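Local coordinates for protein pectinesterase (Aspergillus niger, PDB 5C1E) that hydrolyses the methyl esters of pectin to galacturonate units and methanol, as a secreted, non-processive pectin methylesterase folded as a right-handed parallel beta helix, at residues 168-173 against 197-202; 230-235 against 278-283. All blocks are in the same frame, centred on the assembly; numbering follows the deposited sequence.

Contact 1: residues 168-173 against 197-202; sequences SVWFGE and WYAIDN. With SO4 (sulfate ion), chain C.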
loop_
_atom_site.group_PDB
_atom_site.type_symbol
_atom_site.label_atom_id
_atom_site.label_comp_id
_atom_site.label_asym_id
_atom_site.label_seq_id
_atom_site.Cartn_x
_atom_site.Cartn_y
_atom_site.Cartn_z
ATOM N N SER A 168 -3.694 8.476 6.364
ATOM C CA SER A 168 -3.436 7.931 7.677
ATOM C C SER A 168 -3.609 6.429 7.535
ATOM O O SER A 168 -4.727 5.942 7.293
ATOM C CB SER A 168 -4.357 8.504 8.738
ATOM O OG SER A 168 -3.796 8.245 9.999
ATOM N N VAL A 169 -2.496 5.708 7.653
ATOM C CA VAL A 169 -2.437 4.342 7.129
ATOM C C VAL A 169 -1.772 3.380 8.085
ATOM O O VAL A 169 -0.751 3.696 8.707
ATOM C CB VAL A 169 -1.773 4.321 5.721
ATOM C CG1 VAL A 169 -0.418 4.998 5.752
ATOM C CG2 VAL A 169 -1.694 2.908 5.152
ATOM N N TRP A 170 -2.389 2.204 8.201
ATOM C CA TRP A 170 -1.913 1.100 9.024
ATOM C C TRP A 170 -1.554 -0.071 8.123
ATOM O O TRP A 170 -2.403 -0.536 7.355
ATOM C CB TRP A 170 -3.010 0.651 9.974
ATOM C CG TRP A 170 -2.600 -0.446 10.915
ATOM C CD1 TRP A 170 -2.545 -1.781 10.643
ATOM C CD2 TRP A 170 -2.240 -0.307 12.296
ATOM N NE1 TRP A 170 -2.170 -2.479 11.754
ATOM C CE2 TRP A 170 -1.975 -1.601 12.788
ATOM C CE3 TRP A 170 -2.124 0.780 13.165
ATOM C CZ2 TRP A 170 -1.579 -1.833 14.099
ATOM C CZ3 TRP A 170 -1.742 0.550 14.471
ATOM C CH2 TRP A 170 -1.469 -0.742 14.932
ATOM N N PHE A 171 -0.297 -0.508 8.199
ATOM C CA PHE A 171 0.186 -1.710 7.515
ATOM C C PHE A 171 0.397 -2.788 8.550
ATOM O O PHE A 171 1.212 -2.630 9.444
ATOM C CB PHE A 171 1.500 -1.450 6.795
ATOM C CG PHE A 171 1.396 -0.437 5.697
ATOM C CD1 PHE A 171 1.085 -0.829 4.414
ATOM C CD2 PHE A 171 1.648 0.901 5.945
ATOM C CE1 PHE A 171 0.991 0.098 3.389
ATOM C CE2 PHE A 171 1.560 1.840 4.923
ATOM C CZ PHE A 171 1.224 1.433 3.645
ATOM N N GLY A 172 -0.389 -3.854 8.454
ATOM C CA GLY A 172 -0.333 -4.938 9.424
ATOM C C GLY A 172 0.099 -6.230 8.759
ATOM O O GLY A 172 -0.487 -6.659 7.754
ATOM N N GLU A 173 1.095 -6.884 9.332
ATOM C CA GLU A 173 1.549 -8.185 8.835
ATOM C C GLU A 173 1.832 -8.173 7.325
ATOM O O GLU A 173 1.487 -9.120 6.629
ATOM C CB GLU A 173 0.518 -9.266 9.160
ATOM C CG GLU A 173 0.319 -9.505 10.643
ATOM C CD GLU A 173 -0.861 -10.426 10.972
ATOM O OE1 GLU A 173 -1.493 -11.025 10.070
ATOM O OE2 GLU A 173 -1.170 -10.544 12.174
ATOM N N TRP A 197 -1.103 9.352 10.728
ATOM C CA TRP A 197 0.127 8.591 10.965
ATOM C C TRP A 197 0.281 7.588 9.836
ATOM O O TRP A 197 -0.718 7.115 9.280
ATOM C CB TRP A 197 0.051 7.732 12.238
ATOM C CG TRP A 197 0.011 8.444 13.556
ATOM C CD1 TRP A 197 -1.010 9.226 14.052
ATOM C CD2 TRP A 197 1.018 8.401 14.580
ATOM N NE1 TRP A 197 -0.673 9.694 15.304
ATOM C CE2 TRP A 197 0.564 9.196 15.647
ATOM C CE3 TRP A 197 2.269 7.779 14.684
ATOM C CZ2 TRP A 197 1.325 9.390 16.804
ATOM C CZ3 TRP A 197 3.018 7.956 15.842
ATOM C CH2 TRP A 197 2.547 8.766 16.877
ATOM N N TYR A 198 1.524 7.220 9.540
ATOM C CA TYR A 198 1.801 5.876 9.032
ATOM C C TYR A 198 2.189 5.013 10.234
ATOM O O TYR A 198 3.103 5.374 11.008
ATOM C CB TYR A 198 3.015 5.811 8.113
ATOM C CG TYR A 198 2.949 6.484 6.748
ATOM C CD1 TYR A 198 2.048 7.517 6.454
ATOM C CD2 TYR A 198 3.879 6.126 5.772
ATOM C CE1 TYR A 198 2.032 8.119 5.201
ATOM C CE2 TYR A 198 3.891 6.726 4.535
ATOM C CZ TYR A 198 2.981 7.717 4.247
ATOM O OH TYR A 198 3.043 8.280 3.017
ATOM N N ALA A 199 1.565 3.855 10.331
ATOM C CA ALA A 199 1.969 2.849 11.308
ATOM C C ALA A 199 2.302 1.566 10.565
ATOM O O ALA A 199 1.453 1.001 9.875
ATOM C CB ALA A 199 0.866 2.610 12.327
ATOM N N ILE A 200 3.546 1.106 10.718
ATOM C CA ILE A 200 3.979 -0.168 10.135
ATOM C C ILE A 200 4.128 -1.160 11.286
ATOM O O ILE A 200 5.033 -1.022 12.108
ATOM C CB ILE A 200 5.264 0.024 9.319
ATOM C CG1 ILE A 200 4.923 0.891 8.110
ATOM C CG2 ILE A 200 5.837 -1.317 8.890
ATOM C CD1 ILE A 200 6.096 1.576 7.495
ATOM N N ASP A 201 3.196 -2.108 11.359
ATOM C CA ASP A 201 3.010 -2.944 12.549
ATOM C C ASP A 201 3.101 -4.429 12.247
ATOM O O ASP A 201 2.387 -4.946 11.388
ATOM C CB ASP A 201 1.652 -2.655 13.196
ATOM C CG ASP A 201 1.411 -3.487 14.443
ATOM O OD1 ASP A 201 1.864 -3.084 15.527
ATOM O OD2 ASP A 201 0.736 -4.522 14.338
ATOM N N ASN A 202 3.963 -5.128 12.980
ATOM C CA ASN A 202 4.162 -6.567 12.750
ATOM C C ASN A 202 4.417 -6.872 11.275
ATOM O O ASN A 202 3.895 -7.841 10.720
ATOM C CB ASN A 202 2.954 -7.362 13.293
ATOM C CG ASN A 202 2.919 -7.417 14.816
ATOM O OD1 ASN A 202 2.202 -6.652 15.489
ATOM N ND2 ASN A 202 3.690 -8.334 15.372
HETATM S S SO4 C . -3.859 -5.687 12.809
HETATM O O1 SO4 C . -3.749 -7.105 13.264
HETATM O O2 SO4 C . -2.845 -5.452 11.747
HETATM O O3 SO4 C . -5.218 -5.370 12.294
HETATM O O4 SO4 C . -3.619 -4.804 13.975
#

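Contact 2: residues 230-235 against 278-283; sequences IYQNSV and SAAVDK. With SO4 (sulfate ion), chain C.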
loop_
_atom_site.group_PDB
_atom_site.type_symbol
_atom_site.label_atom_id
_atom_site.label_comp_id
_atom_site.label_asym_id
_atom_site.label_seq_id
_atom_site.Cartn_x
_atom_site.Cartn_y
_atom_site.Cartn_z
ATOM N N ILE A 230 5.753 5.484 12.230
ATOM C CA ILE A 230 6.243 4.557 13.263
ATOM C C ILE A 230 6.381 3.146 12.702
ATOM O O ILE A 230 5.459 2.637 12.046
ATOM C CB ILE A 230 5.372 4.567 14.554
ATOM C CG1 ILE A 230 5.961 3.595 15.589
ATOM C CG2 ILE A 230 3.919 4.235 14.276
ATOM C CD1 ILE A 230 5.444 3.836 16.987
ATOM N N TYR A 231 7.539 2.524 12.940
ATOM C CA TYR A 231 7.727 1.105 12.685
ATOM C C TYR A 231 7.744 0.418 14.047
ATOM O O TYR A 231 8.588 0.731 14.892
ATOM C CB TYR A 231 9.054 0.825 11.979
ATOM C CG TYR A 231 9.135 1.175 10.496
ATOM C CD1 TYR A 231 9.269 2.498 10.084
ATOM C CD2 TYR A 231 9.202 0.186 9.525
ATOM C CE1 TYR A 231 9.387 2.826 8.733
ATOM C CE2 TYR A 231 9.325 0.499 8.173
ATOM C CZ TYR A 231 9.403 1.824 7.778
ATOM O OH TYR A 231 9.540 2.163 6.437
ATOM N N GLN A 232 6.794 -0.482 14.266
ATOM C CA GLN A 232 6.621 -1.115 15.572
ATOM C C GLN A 232 6.402 -2.618 15.451
ATOM O O GLN A 232 5.764 -3.102 14.497
ATOM C CB GLN A 232 5.449 -0.466 16.329
ATOM C CG GLN A 232 4.145 -0.444 15.572
ATOM C CD GLN A 232 3.034 0.285 16.318
ATOM O OE1 GLN A 232 3.273 1.288 16.968
ATOM N NE2 GLN A 232 1.819 -0.185 16.174
ATOM N N ASN A 233 6.917 -3.364 16.428
ATOM C CA ASN A 233 6.703 -4.805 16.473
ATOM C C ASN A 233 7.064 -5.515 15.162
ATOM O O ASN A 233 6.441 -6.522 14.812
ATOM C CB ASN A 233 5.243 -5.109 16.823
ATOM C CG ASN A 233 4.786 -4.432 18.096
ATOM O OD1 ASN A 233 5.458 -4.503 19.115
ATOM N ND2 ASN A 233 3.614 -3.788 18.047
ATOM N N SER A 234 8.064 -4.991 14.448
ATOM C CA SER A 234 8.386 -5.456 13.114
ATOM C C SER A 234 9.791 -6.006 13.010
ATOM O O SER A 234 10.654 -5.731 13.860
ATOM C CB SER A 234 8.244 -4.314 12.099
ATOM O OG SER A 234 6.911 -3.895 11.984
ATOM N N VAL A 235 10.006 -6.792 11.961
ATOM C CA VAL A 235 11.311 -7.331 11.627
ATOM C C VAL A 235 11.976 -6.484 10.546
ATOM O O VAL A 235 11.425 -6.308 9.452
ATOM C CB VAL A 235 11.236 -8.796 11.168
ATOM C CG1 VAL A 235 12.644 -9.357 10.986
ATOM C CG2 VAL A 235 10.487 -9.638 12.194
ATOM N N SER A 278 7.047 5.484 24.164
ATOM C CA SER A 278 7.115 4.477 25.226
ATOM C C SER A 278 6.180 3.294 24.989
ATOM O O SER A 278 6.173 2.344 25.769
ATOM C CB SER A 278 6.779 5.132 26.572
ATOM O OG SER A 278 5.451 5.633 26.543
ATOM N N ALA A 279 5.386 3.359 23.926
ATOM C CA ALA A 279 4.398 2.342 23.647
ATOM C C ALA A 279 4.084 2.356 22.169
ATOM O O ALA A 279 4.222 3.387 21.517
ATOM C CB ALA A 279 3.130 2.620 24.435
ATOM N N ALA A 280 3.658 1.208 21.654
ATOM C CA ALA A 280 3.149 1.115 20.292
ATOM C C ALA A 280 1.874 1.937 20.135
ATOM O O ALA A 280 1.134 2.121 21.094
ATOM C CB ALA A 280 2.882 -0.343 19.933
ATOM N N VAL A 281 1.617 2.428 18.923
ATOM C CA VAL A 281 0.340 3.093 18.640
ATOM C C VAL A 281 -0.708 2.070 18.234
ATOM O O VAL A 281 -0.367 0.990 17.765
ATOM C CB VAL A 281 0.451 4.210 17.573
ATOM C CG1 VAL A 281 1.567 5.164 17.940
ATOM C CG2 VAL A 281 0.660 3.646 16.177
ATOM N N ASP A 282 -1.982 2.405 18.416
ATOM C CA ASP A 282 -3.055 1.483 18.038
ATOM C C ASP A 282 -3.859 2.019 16.864
ATOM O O ASP A 282 -3.663 3.146 16.425
ATOM C CB ASP A 282 -3.954 1.120 19.249
ATOM C CG ASP A 282 -4.714 2.314 19.841
ATOM O OD1 ASP A 282 -4.805 3.407 19.236
ATOM O OD2 ASP A 282 -5.258 2.124 20.952
ATOM N N LYS A 283 -4.770 1.201 16.354
ATOM C CA LYS A 283 -5.531 1.581 15.180
ATOM C C LYS A 283 -6.521 2.698 15.447
ATOM O O LYS A 283 -6.932 3.386 14.524
ATOM C CB LYS A 283 -6.244 0.370 14.573
ATOM C CG LYS A 283 -5.269 -0.595 13.925
ATOM C CD LYS A 283 -5.945 -1.702 13.120
ATOM C CE LYS A 283 -6.704 -2.672 13.987
ATOM N NZ LYS A 283 -5.787 -3.417 14.893
HETATM S S SO4 C . -3.859 -5.687 12.809
HETATM O O1 SO4 C . -3.749 -7.105 13.264
HETATM O O2 SO4 C . -2.845 -5.452 11.747
HETATM O O3 SO4 C . -5.218 -5.370 12.294
HETATM O O4 SO4 C . -3.619 -4.804 13.975
#

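Contact 1: residues 168-173 against 197-202
The indole of Trp170 rests against Ala199 and Asp201 of the adjacent strand. Ala199 CB lies 3.6 Å from Trp170 CE3, on the six-membered part of the ring, while Asp201 CB stands over one face, displaced toward the rim, and Asp201 CG comes within 3.4 Å of Trp170 CZ2. Trp170 CG is anti to the backbone N (chi1 -177°), beside the carbonyl carbon. At the edge of the indole, Trp170 NE1 donates to O2 of a bound sulfate, probably from the crystallisation liquor, at 3.0 Å. Gly172 CA lies 3.5 Å from sulfate O2. The carboxylate of Asp201, 37° from the indole plane, is anchored through OD1 by Gln232 and Asn233. On the other sheet face, Val169 CG1 sits over the Tyr198 ring in a CH-pi contact, 4.0 Å from its centroid, and Phe171 runs beside Ile200. Tyr198 OH bonds to Gly165 O, and its side chain lies about 8 Å from that of Asp161, the predicted active-site residue. Between the two layers of side chains runs an in-register parallel ladder from Val169 N to Glu173 N; its straightest bond joins Phe171 N to Ala199 O (2.9 Å, 176° at the hydrogen). Ser168 OG extends it, accepting from Trp197 N at 3.0 Å and also bonding to Val286 O. These are neighbouring rungs of one parallel beta-helix sheet: strand 148-152 adjoins 168-172, strand 228-232 adjoins 198-201, and helix 283-287 packs on Trp170, Trp197 and Ala199.

Contact 2: residues 230-235 against 278-283
Gln232 reaches from the end of its strand to the backbone of Ala280 and Val281. From CB the chain first turns to set CG between the backbone N and the carbonyl carbon (chi1 54°), then runs extended to Gln232 CD, which lies 3.7 Å from Ala280 CB. Gln232 OE1 takes the N-H of Val281 at 2.8 Å, on a lone pair in the plane of the amide; Ala280 CA and Val281 CG2 also crowd against this oxygen. Gln232 NE2 donates to Val281 O at 2.9 Å in a nearly straight bond (169° at the hydrogen), the acceptor lying close to the amide plane, and has Asp201 as its second partner. One side-chain amide thus engages both Val281 N and Val281 O, and its rotation is fixed from both ends. Beside it, Ile230 CG2 touches Val281 CG2 at 3.8 Å, the two side chains passing alongside with opposed directions. Farther along, Asp282 N-caps the next helix through OD1 to Thr285 N. The contact pins the loop after strand 255-259 across strand 228-232, just ahead of helix 283-287, with Val281 also packing on Ala199 and Trp197 of the adjacent rung.

Contacts 1 and 2 have centres 8 Å apart and follow one another in the same parallel sheet, where strand 198-201 of contact 1 lies next to strand 228-232 of contact 2. Ile200 joins them: Ile200 N lies 2.8 Å from Ile230 O and Ile200 O 2.8 Å from Gln232 N, both probable hydrogen bonds, while Ile200 CD1 packs 3.3 Å from Tyr231 CZ. The sulfate bridges the two, accepting from Trp170 NE1 of contact 1 and, at O4, from Lys283 NZ of contact 2 at 2.7 Å; Tyr150 OH also bonds to it. A cation-pi pair between Lys283 and Trp170 is a second, direct link. Contact 1 runs close to the predicted active site, whereas contact 2 lies away from it.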